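Local coordinates for fibronectin type III domain-containing protein (Simiduia agarivorans, PDB 6P2K), which probably hydrolyses xyloglucan-type beta-glucans as a glycoside hydrolase family 74 enzyme, this chain being its beta-propeller catalytic part, at residues 670-675 with 717-722. Residues are numbered along the deposited sequence; the frame is centred on the assembly and turned at random.
Sequences MAVRPT and GVFLGT
The C-terminal end of helix 666-672 packs here on strand 714-723 of a propeller blade, through V672, R673, G717 and F719. CG1 of V672 meets the edge of the F719 ring, near its plane, 4.1 Å from F719 CD2. CB of R673 comes in obliquely and lies 3.7 Å from CE2 of F719. The helix has ended by R673. Its CG stands anti to the backbone N (chi1 -178°), and the chain runs on extended to NE, alongside G717. CD of R673 is 3.9 Å from CA of G717. In the GH74 fold, seven-bladed propellers are built of four-stranded antiparallel blades. The strand used here is third in the blade sheet 697-733, and the helix follows strand 661-664 of the preceding sheet. The ring of F719 also meets that of F664, with planes at about 50°. Cutting F719 back to an alanine here is likely to open a gap beside V672 and leave CB of R673 without its apolar partner. NH1 of R673 forms a salt bridge with OD2 of D733, on the next strand.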
ATOM      1  N   MET B 670     -10.404  58.662  17.797  1.00 33.49           N
ATOM      2  CA  MET B 670     -11.643  59.396  18.030  1.00 36.91           C
ATOM      3  C   MET B 670     -11.888  60.444  16.954  1.00 39.95           C
ATOM      4  O   MET B 670     -13.044  60.798  16.694  1.00 43.12           O
ATOM      5  CB  MET B 670     -11.617  60.042  19.413  1.00 39.30           C
ATOM      6  CG  MET B 670     -11.676  59.034  20.551  1.00 42.19           C
ATOM      7  SD  MET B 670     -11.786  59.811  22.171  1.00 47.88           S
ATOM      8  CE  MET B 670     -13.236  60.838  21.955  1.00 48.17           C
ATOM      9  N   ALA B 671     -10.827  60.947  16.321  1.00 39.53           N
ATOM     10  CA  ALA B 671     -11.000  61.883  15.216  1.00 40.54           C
ATOM     11  C   ALA B 671     -11.454  61.170  13.946  1.00 41.93           C
ATOM     12  O   ALA B 671     -12.318  61.678  13.223  1.00 45.50           O
ATOM     13  CB  ALA B 671      -9.700  62.646  14.962  1.00 34.09           C
ATOM     14  N   VAL B 672     -10.889  59.994  13.664  1.00 39.28           N
ATOM     15  CA  VAL B 672     -11.254  59.260  12.456  1.00 35.93           C
ATOM     16  C   VAL B 672     -12.612  58.583  12.615  1.00 35.08           C
ATOM     17  O   VAL B 672     -13.366  58.456  11.643  1.00 36.96           O
ATOM     18  CB  VAL B 672     -10.149  58.244  12.114  1.00 34.70           C
ATOM     19  CG1 VAL B 672     -10.566  57.339  10.963  1.00 32.31           C
ATOM     20  CG2 VAL B 672      -8.853  58.970  11.779  1.00 35.91           C
ATOM     21  N   ARG B 673     -12.958  58.158  13.830  1.00 33.61           N
ATOM     22  CA  ARG B 673     -14.238  57.510  14.124  1.00 34.18           C
ATOM     23  C   ARG B 673     -14.861  58.219  15.319  1.00 34.62           C
ATOM     24  O   ARG B 673     -14.585  57.871  16.476  1.00 31.21           O
ATOM     25  CB  ARG B 673     -14.050  56.019  14.395  1.00 31.82           C
ATOM     26  CG  ARG B 673     -15.337  55.247  14.669  1.00 27.78           C
ATOM     27  CD  ARG B 673     -15.080  53.752  14.578  1.00 26.27           C
ATOM     28  NE  ARG B 673     -16.216  52.952  15.022  1.00 27.04           N
ATOM     29  CZ  ARG B 673     -17.264  52.651  14.264  1.00 30.09           C
ATOM     30  NH1 ARG B 673     -17.333  53.094  13.014  1.00 32.73           N
ATOM     31  NH2 ARG B 673     -18.246  51.913  14.757  1.00 30.83           N
ATOM     32  N   PRO B 674     -15.699  59.228  15.075  1.00 32.26           N
ATOM     33  CA  PRO B 674     -16.304  59.975  16.185  1.00 35.40           C
ATOM     34  C   PRO B 674     -17.164  59.078  17.062  1.00 36.12           C
ATOM     35  O   PRO B 674     -17.761  58.104  16.598  1.00 34.00           O
ATOM     36  CB  PRO B 674     -17.149  61.040  15.476  1.00 37.22           C
ATOM     37  CG  PRO B 674     -16.521  61.179  14.117  1.00 38.82           C
ATOM     38  CD  PRO B 674     -16.044  59.803  13.764  1.00 38.74           C
ATOM     39  N   THR B 675     -17.227  59.424  18.352  1.00 37.21           N
ATOM     40  CA  THR B 675     -18.032  58.653  19.296  1.00 39.43           C
ATOM     41  C   THR B 675     -19.500  58.622  18.903  1.00 43.08           C
ATOM     42  O   THR B 675     -20.251  57.794  19.427  1.00 41.69           O
ATOM     43  CB  THR B 675     -17.878  59.218  20.709  1.00 40.03           C
ATOM     44  OG1 THR B 675     -18.364  60.565  20.746  1.00 44.70           O
ATOM     45  CG2 THR B 675     -16.409  59.215  21.121  1.00 39.65           C
ATOM     46  N   GLY B 717     -13.485  50.524  17.416  1.00 27.30           N
ATOM     47  CA  GLY B 717     -13.447  50.498  15.969  1.00 27.72           C
ATOM     48  C   GLY B 717     -12.202  49.852  15.402  1.00 27.29           C
ATOM     49  O   GLY B 717     -11.211  49.651  16.111  1.00 23.93           O
ATOM     50  N   VAL B 718     -12.251  49.516  14.116  1.00 27.30           N
ATOM     51  CA  VAL B 718     -11.129  48.934  13.389  1.00 24.74           C
ATOM     52  C   VAL B 718     -10.565  50.007  12.472  1.00 26.41           C
ATOM     53  O   VAL B 718     -11.321  50.687  11.767  1.00 29.95           O
ATOM     54  CB  VAL B 718     -11.561  47.694  12.586  1.00 25.97           C
ATOM     55  CG1 VAL B 718     -10.343  46.984  11.998  1.00 21.68           C
ATOM     56  CG2 VAL B 718     -12.371  46.756  13.470  1.00 25.60           C
ATOM     57  N   PHE B 719      -9.246  50.166  12.484  1.00 24.63           N
ATOM     58  CA  PHE B 719      -8.594  51.247  11.758  1.00 26.45           C
ATOM     59  C   PHE B 719      -7.513  50.700  10.841  1.00 26.20           C
ATOM     60  O   PHE B 719      -6.719  49.843  11.236  1.00 28.25           O
ATOM     61  CB  PHE B 719      -8.003  52.277  12.725  1.00 27.95           C
ATOM     62  CG  PHE B 719      -9.022  52.880  13.647  1.00 30.47           C
ATOM     63  CD1 PHE B 719      -9.318  52.279  14.865  1.00 28.48           C
ATOM     64  CD2 PHE B 719      -9.707  54.032  13.285  1.00 28.79           C
ATOM     65  CE1 PHE B 719     -10.266  52.827  15.710  1.00 31.00           C
ATOM     66  CE2 PHE B 719     -10.653  54.588  14.125  1.00 30.36           C
ATOM     67  CZ  PHE B 719     -10.934  53.986  15.340  1.00 32.66           C
ATOM     68  N   LEU B 720      -7.490  51.213   9.614  1.00 27.21           N
ATOM     69  CA  LEU B 720      -6.562  50.781   8.579  1.00 26.80           C
ATOM     70  C   LEU B 720      -5.722  51.976   8.150  1.00 31.50           C
ATOM     71  O   LEU B 720      -6.265  53.003   7.730  1.00 32.62           O
ATOM     72  CB  LEU B 720      -7.315  50.195   7.383  1.00 24.43           C
ATOM     73  CG  LEU B 720      -6.466  49.673   6.220  1.00 27.70           C
ATOM     74  CD1 LEU B 720      -5.917  48.287   6.535  1.00 24.58           C
ATOM     75  CD2 LEU B 720      -7.263  49.665   4.926  1.00 27.38           C
ATOM     76  N   GLY B 721      -4.406  51.839   8.254  1.00 30.14           N
ATOM     77  CA  GLY B 721      -3.476  52.883   7.851  1.00 29.11           C
ATOM     78  C   GLY B 721      -2.766  52.496   6.567  1.00 27.49           C
ATOM     79  O   GLY B 721      -2.449  51.322   6.352  1.00 28.78           O
ATOM     80  N   THR B 722      -2.519  53.490   5.718  1.00 27.80           N
ATOM     81  CA  THR B 722      -1.806  53.299   4.463  1.00 31.97           C
ATOM     82  C   THR B 722      -0.508  54.089   4.506  1.00 36.70           C
ATOM     83  O   THR B 722      -0.512  55.285   4.817  1.00 36.74           O
ATOM     84  CB  THR B 722      -2.654  53.734   3.263  1.00 34.79           C
ATOM     85  OG1 THR B 722      -3.882  52.994   3.250  1.00 36.68           O
ATOM     86  CG2 THR B 722      -1.902  53.480   1.962  1.00 32.68           C
TER